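Local coordinates for cystathionine gamma-synthase (Xanthomonas oryzae pv. oryzae KACC 10331, PDB 6LD7), which is a trans-sulfuration family enzyme that probably uses pyridoxal 5'-phosphate to make cystathionine on the way to methionine, at residues Arg139-Ala142 and Asp143-Gln147; Arg163-Leu167 and Arg168-Glu172. The protein carries 1 engineered substitution. All coordinates share one frame; numbering follows the deposited sequence.

Interaction 1: residues Arg139-Ala142 and Asp143-Gln147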
ATOM      1  N   ARG C 139      37.538  29.502  17.132  1.00 34.89           N
ATOM      2  CA  ARG C 139      37.227  30.473  18.195  1.00 35.21           C
ATOM      3  C   ARG C 139      35.687  30.538  18.390  1.00 32.74           C
ATOM      4  O   ARG C 139      35.234  30.640  19.527  1.00 36.15           O
ATOM      5  CB  ARG C 139      37.848  31.857  17.886  1.00 34.11           C
ATOM      6  CG  ARG C 139      37.598  32.881  18.990  1.00 36.23           C
ATOM      7  CD  ARG C 139      38.051  32.334  20.370  1.00 37.69           C
ATOM      8  NE  ARG C 139      37.854  33.350  21.407  1.00 43.48           N
ATOM      9  CZ  ARG C 139      38.756  34.304  21.700  1.00 43.37           C
ATOM     10  NH1 ARG C 139      38.539  35.207  22.630  1.00 43.63           N
ATOM     11  NH2 ARG C 139      39.940  34.270  21.171  1.00 40.23           N
ATOM     12  N   SER C 140      34.906  30.473  17.328  1.00 34.14           N
ATOM     13  CA  SER C 140      33.409  30.451  17.382  1.00 33.42           C
ATOM     14  C   SER C 140      32.959  29.240  18.195  1.00 32.43           C
ATOM     15  O   SER C 140      32.213  29.378  19.163  1.00 30.58           O
ATOM     16  CB  SER C 140      32.830  30.434  16.032  1.00 32.26           C
ATOM     17  OG  SER C 140      31.410  30.624  16.119  1.00 36.47           O
ATOM     18  N   LEU C 141      33.541  28.083  17.921  1.00 32.15           N
ATOM     19  CA  LEU C 141      33.192  26.888  18.695  1.00 31.75           C
ATOM     20  C   LEU C 141      33.600  27.124  20.135  1.00 33.80           C
ATOM     21  O   LEU C 141      32.816  26.787  20.992  1.00 37.00           O
ATOM     22  CB  LEU C 141      33.934  25.664  18.170  1.00 31.98           C
ATOM     23  CG  LEU C 141      33.694  24.414  19.005  1.00 34.52           C
ATOM     24  CD1 LEU C 141      32.204  24.083  19.029  1.00 36.13           C
ATOM     25  CD2 LEU C 141      34.549  23.240  18.523  1.00 39.46           C
ATOM     26  N   ALA C 142      34.850  27.560  20.394  1.00 32.21           N
ATOM     27  CA  ALA C 142      35.392  27.610  21.761  1.00 32.62           C
ATOM     28  C   ALA C 142      34.516  28.560  22.588  1.00 30.64           C
ATOM     29  O   ALA C 142      34.350  28.276  23.764  1.00 30.48           O
ATOM     30  CB  ALA C 142      36.878  28.008  21.813  1.00 31.60           C
ATOM     31  N   ASP C 143      34.106  29.699  22.036  1.00 29.73           N
ATOM     32  CA  ASP C 143      33.214  30.676  22.722  1.00 34.56           C
ATOM     33  C   ASP C 143      31.839  30.053  23.059  1.00 36.09           C
ATOM     34  O   ASP C 143      31.324  30.317  24.122  1.00 36.70           O
ATOM     35  CB  ASP C 143      33.049  31.953  21.879  1.00 35.78           C
ATOM     36  CG  ASP C 143      34.340  32.834  21.811  1.00 40.01           C
ATOM     37  OD1 ASP C 143      35.372  32.571  22.531  1.00 40.28           O
ATOM     38  OD2 ASP C 143      34.363  33.690  20.952  1.00 41.17           O
ATOM     39  N   ALA C 144      31.275  29.223  22.190  1.00 35.04           N
ATOM     40  CA  ALA C 144      30.012  28.504  22.462  1.00 34.25           C
ATOM     41  C   ALA C 144      30.254  27.550  23.591  1.00 36.67           C
ATOM     42  O   ALA C 144      29.497  27.581  24.544  1.00 37.48           O
ATOM     43  CB  ALA C 144      29.593  27.782  21.219  1.00 37.34           C
ATOM     44  N   LEU C 145      31.313  26.756  23.518  1.00 35.58           N
ATOM     45  CA  LEU C 145      31.512  25.695  24.541  1.00 35.20           C
ATOM     46  C   LEU C 145      31.878  26.272  25.913  1.00 38.17           C
ATOM     47  O   LEU C 145      31.752  25.529  26.864  1.00 36.84           O
ATOM     48  CB  LEU C 145      32.583  24.696  24.106  1.00 35.95           C
ATOM     49  CG  LEU C 145      32.291  23.916  22.821  1.00 40.40           C
ATOM     50  CD1 LEU C 145      33.406  22.923  22.567  1.00 42.06           C
ATOM     51  CD2 LEU C 145      30.964  23.169  22.883  1.00 40.79           C
ATOM     52  N   ALA C 146      32.426  27.488  26.001  1.00 40.60           N
ATOM     53  CA  ALA C 146      32.797  28.128  27.295  1.00 42.57           C
ATOM     54  C   ALA C 146      31.507  28.466  28.081  1.00 46.99           C
ATOM     55  O   ALA C 146      31.620  28.700  29.252  1.00 42.53           O
ATOM     56  CB  ALA C 146      33.624  29.381  27.123  1.00 39.62           C
ATOM     57  N   GLN C 147      30.343  28.462  27.444  1.00 46.07           N
ATOM     58  CA  GLN C 147      29.018  28.652  28.062  1.00 47.28           C
ATOM     59  C   GLN C 147      28.475  27.303  28.591  1.00 45.63           C
ATOM     60  O   GLN C 147      27.433  27.315  29.145  1.00 47.55           O
ATOM     61  CB  GLN C 147      28.136  29.411  27.050  1.00 45.75           C
ATOM     62  CG  GLN C 147      28.669  30.826  26.790  1.00 48.13           C
ATOM     63  CD  GLN C 147      27.994  31.545  25.633  1.00 55.53           C
ATOM     64  OE1 GLN C 147      28.566  31.733  24.545  1.00 59.47           O
ATOM     65  NE2 GLN C 147      26.756  31.978  25.815  1.00 53.36           N
TER

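Interaction 2: residues Arg163-Leu167 and Arg168-Glu172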
ATOM      1  N   ARG C 163      29.925  23.169   3.205  1.00 27.62           N
ATOM      2  CA  ARG C 163      30.967  23.357   4.261  1.00 31.16           C
ATOM      3  C   ARG C 163      31.084  22.073   5.041  1.00 28.74           C
ATOM      4  O   ARG C 163      30.054  21.409   5.352  1.00 27.46           O
ATOM      5  CB  ARG C 163      30.664  24.527   5.222  1.00 36.65           C
ATOM      6  CG  ARG C 163      30.313  25.857   4.547  1.00 39.83           C
ATOM      7  CD  ARG C 163      31.563  26.582   4.095  1.00 50.46           C
ATOM      8  NE  ARG C 163      31.870  26.350   2.725  1.00 57.03           N
ATOM      9  CZ  ARG C 163      32.104  27.255   1.720  1.00 57.59           C
ATOM     10  NH1 ARG C 163      32.072  28.582   1.850  1.00 48.21           N
ATOM     11  NH2 ARG C 163      32.403  26.732   0.542  1.00 52.15           N
ATOM     12  N   ILE C 164      32.316  21.704   5.335  1.00 27.06           N
ATOM     13  CA  ILE C 164      32.618  20.471   6.074  1.00 26.00           C
ATOM     14  C   ILE C 164      32.957  20.826   7.505  1.00 28.81           C
ATOM     15  O   ILE C 164      33.871  21.604   7.734  1.00 25.88           O
ATOM     16  CB  ILE C 164      33.746  19.770   5.341  1.00 28.62           C
ATOM     17  CG1 ILE C 164      33.480  19.644   3.828  1.00 28.71           C
ATOM     18  CG2 ILE C 164      34.039  18.427   5.944  1.00 28.56           C
ATOM     19  CD1 ILE C 164      32.330  18.762   3.489  1.00 31.08           C
ATOM     20  N   THR C 165      32.286  20.241   8.468  1.00 25.50           N
ATOM     21  CA  THR C 165      32.657  20.371   9.867  1.00 26.61           C
ATOM     22  C   THR C 165      33.486  19.163  10.232  1.00 28.29           C
ATOM     23  O   THR C 165      33.105  17.995   9.894  1.00 27.76           O
ATOM     24  CB  THR C 165      31.415  20.388  10.754  1.00 28.43           C
ATOM     25  OG1 THR C 165      30.576  21.444  10.290  1.00 26.36           O
ATOM     26  CG2 THR C 165      31.752  20.529  12.206  1.00 30.12           C
ATOM     27  N   ASP C 166      34.513  19.420  11.025  1.00 29.51           N
ATOM     28  CA  ASP C 166      35.474  18.378  11.443  1.00 30.17           C
ATOM     29  C   ASP C 166      34.893  17.652  12.630  1.00 28.23           C
ATOM     30  O   ASP C 166      34.841  18.189  13.761  1.00 28.89           O
ATOM     31  CB  ASP C 166      36.834  19.037  11.647  1.00 33.74           C
ATOM     32  CG  ASP C 166      37.915  18.103  12.156  1.00 35.57           C
ATOM     33  OD1 ASP C 166      37.598  16.943  12.660  1.00 30.91           O
ATOM     34  OD2 ASP C 166      39.062  18.542  12.012  1.00 39.11           O
ATOM     35  N   LEU C 167      34.377  16.465  12.387  1.00 30.14           N
ATOM     36  CA  LEU C 167      33.653  15.711  13.437  1.00 28.90           C
ATOM     37  C   LEU C 167      34.557  15.491  14.642  1.00 29.54           C
ATOM     38  O   LEU C 167      34.095  15.687  15.807  1.00 28.65           O
ATOM     39  CB  LEU C 167      33.144  14.377  12.867  1.00 27.85           C
ATOM     40  CG  LEU C 167      32.022  14.517  11.828  1.00 30.11           C
ATOM     41  CD1 LEU C 167      31.652  13.176  11.247  1.00 33.32           C
ATOM     42  CD2 LEU C 167      30.795  15.157  12.467  1.00 30.14           C
ATOM     43  N   ARG C 168      35.725  14.916  14.431  1.00 30.85           N
ATOM     44  CA  ARG C 168      36.600  14.526  15.579  1.00 33.24           C
ATOM     45  C   ARG C 168      36.913  15.801  16.398  1.00 31.80           C
ATOM     46  O   ARG C 168      36.851  15.767  17.617  1.00 34.01           O
ATOM     47  CB  ARG C 168      37.936  13.867  15.123  1.00 36.10           C
ATOM     48  CG  ARG C 168      38.569  13.098  16.278  1.00 41.24           C
ATOM     49  CD  ARG C 168      39.828  12.340  15.959  1.00 53.18           C
ATOM     50  NE  ARG C 168      39.631  11.086  15.263  1.00 58.94           N
ATOM     51  CZ  ARG C 168      39.687  10.881  13.933  1.00 60.11           C
ATOM     52  NH1 ARG C 168      39.914  11.850  13.056  1.00 64.95           N
ATOM     53  NH2 ARG C 168      39.418   9.673  13.475  1.00 66.52           N
ATOM     54  N   PHE C 169      37.280  16.886  15.744  1.00 30.26           N
ATOM     55  CA  PHE C 169      37.612  18.162  16.439  1.00 30.87           C
ATOM     56  C   PHE C 169      36.407  18.590  17.292  1.00 29.98           C
ATOM     57  O   PHE C 169      36.519  18.863  18.554  1.00 25.66           O
ATOM     58  CB  PHE C 169      38.016  19.239  15.406  1.00 30.48           C
ATOM     59  CG  PHE C 169      38.115  20.634  15.978  1.00 32.19           C
ATOM     60  CD1 PHE C 169      39.059  20.934  16.945  1.00 33.89           C
ATOM     61  CD2 PHE C 169      37.320  21.660  15.489  1.00 32.79           C
ATOM     62  CE1 PHE C 169      39.116  22.214  17.508  1.00 37.03           C
ATOM     63  CE2 PHE C 169      37.387  22.935  16.026  1.00 38.36           C
ATOM     64  CZ  PHE C 169      38.273  23.214  17.053  1.00 37.74           C
ATOM     65  N   VAL C 170      35.229  18.691  16.649  1.00 30.16           N
ATOM     66  CA  VAL C 170      34.061  19.276  17.375  1.00 29.09           C
ATOM     67  C   VAL C 170      33.649  18.367  18.514  1.00 30.54           C
ATOM     68  O   VAL C 170      33.430  18.882  19.649  1.00 27.37           O
ATOM     69  CB  VAL C 170      32.893  19.603  16.447  1.00 29.09           C
ATOM     70  CG1 VAL C 170      31.664  20.061  17.222  1.00 31.50           C
ATOM     71  CG2 VAL C 170      33.332  20.663  15.488  1.00 28.76           C
ATOM     72  N   ILE C 171      33.587  17.061  18.241  1.00 31.76           N
ATOM     73  CA  ILE C 171      33.019  16.109  19.213  1.00 32.49           C
ATOM     74  C   ILE C 171      33.960  16.009  20.423  1.00 32.24           C
ATOM     75  O   ILE C 171      33.464  16.061  21.543  1.00 29.37           O
ATOM     76  CB  ILE C 171      32.745  14.773  18.532  1.00 29.70           C
ATOM     77  CG1 ILE C 171      31.603  14.902  17.518  1.00 29.61           C
ATOM     78  CG2 ILE C 171      32.542  13.673  19.520  1.00 30.52           C
ATOM     79  CD1 ILE C 171      31.459  13.680  16.593  1.00 28.73           C
ATOM     80  N   GLU C 172      35.267  15.892  20.233  1.00 32.86           N
ATOM     81  CA  GLU C 172      36.204  15.849  21.396  1.00 32.69           C
ATOM     82  C   GLU C 172      36.147  17.161  22.166  1.00 31.15           C
ATOM     83  O   GLU C 172      36.137  17.093  23.377  1.00 34.04           O
ATOM     84  CB  GLU C 172      37.672  15.686  20.973  1.00 37.89           C
ATOM     85  CG  GLU C 172      37.943  14.314  20.355  1.00 45.99           C
ATOM     86  CD  GLU C 172      37.657  13.096  21.223  1.00 53.21           C
ATOM     87  OE1 GLU C 172      37.519  13.232  22.496  1.00 59.00           O
ATOM     88  OE2 GLU C 172      37.575  12.007  20.637  1.00 60.83           O
TER
HETATM   89  O   HOH W   1      36.852  14.453  11.658  1.00 29.55           O

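Interaction 1: residues Arg139-Ala142 and Asp143-Gln147
R139 and D143, one helical turn apart on helix 138-145, are joined by a salt bridge, R139 NE to D143 OD1 at 2.8 Å. The carboxylate sits at the edge of the guanidinium, close to its plane, and the N-H reaches OD1 on the syn side, bent to 155° at the hydrogen. The two flat groups stand nearly perpendicular, 89° apart, and the link is the one bond from NE, not a coplanar two-bond fork. R139 brings NE there by a fold in its chain: CG lies anti to the backbone N and chi2 turns to 53°, bending the arm along the helix.

The backbone supplies the regular i to i+4 bonds. D143 N gives to R139 O at 2.9 Å and L145 N to L141 O at 2.9 Å, while the bond from A146 N to A142 O is the most bent of the four.

Apolar contact occupies another flank, where L141 CD1 rests on L145 CG at 3.8 Å. Both leucines also reach A173 of helix 167-176, and A144 packs on I131 of strand 129-133. S140 OG is bound to D134 N.

The helix is thus amphipathic: leucines seal its inner flank against the fold, while on the exposed flank the ion pair links consecutive turns, its strength probably tempered by competing water.

Interaction 2: residues Arg163-Leu167 and Arg168-Glu172
L167, the first residue of helix 167-176, meets I171 one turn on. L167 O takes the N-H of I171 at 2.8 Å, and I171, whose CG1 stands beside its own backbone N, lays that branch over the same carbonyl. L167 CB and I171 CD1 are 4.1 Å apart, a plain apolar touch beside the backbone bond. Both side chains pack on I154 of strand 151-155, which sets this flank of the helix against the central sheet.

D166 is the N-cap. With chi1 at 177°, it points its carboxylate away from its own backbone N and toward the first turn, and OD1 accepts from F169 N at 3.1 Å. The N-H points almost straight at the oxygen (174°) but arrives from above the carboxylate plane, 65° out of it. The carboxylate also presses on the F169 side chain, D166 CG lying 3.4 Å from F169 CB. A water donates to D166 OD1 at 2.8 Å and accepts from R168 N, adding a bridge to a second amide of the turn. D166 O, meanwhile, starts the helical bonding by taking V170 N.

V170 turns CG2 to T165, where the two methyls, T165 CG2 and V170 CG2, meet at 3.6 Å. Q303 of helix 297-303 holds the entering chain, its amide bonded to T165 O and L167 N.

Amides that lack acceptors within the helix are therefore served by a carboxylate, a water and a glutamine, and the negative charge of D166 beside the helix start probably interacts favourably with the helix dipole.

In the fold
Along the chain the two contacts come in series and neither nests in nor crosses the other: interaction 1 lies on helix 138-145, after strand 129-133, and the chain then runs through strand 151-155 to interaction 2, at the loop entering helix 167-176. Each is local, joining residues three to five apart, and closes no long loop. Their centres are 14 Å apart, yet they touch, L141 CD2 packing on F169 CE2 at 3.8 Å. Helix 138-145 thus lies against helix 167-176 and strand 129-133, an outermost strand, within this chain, of the seven-stranded sheet, whereas 163-172 joins strand 151-155, inside that sheet, to helix 297-303.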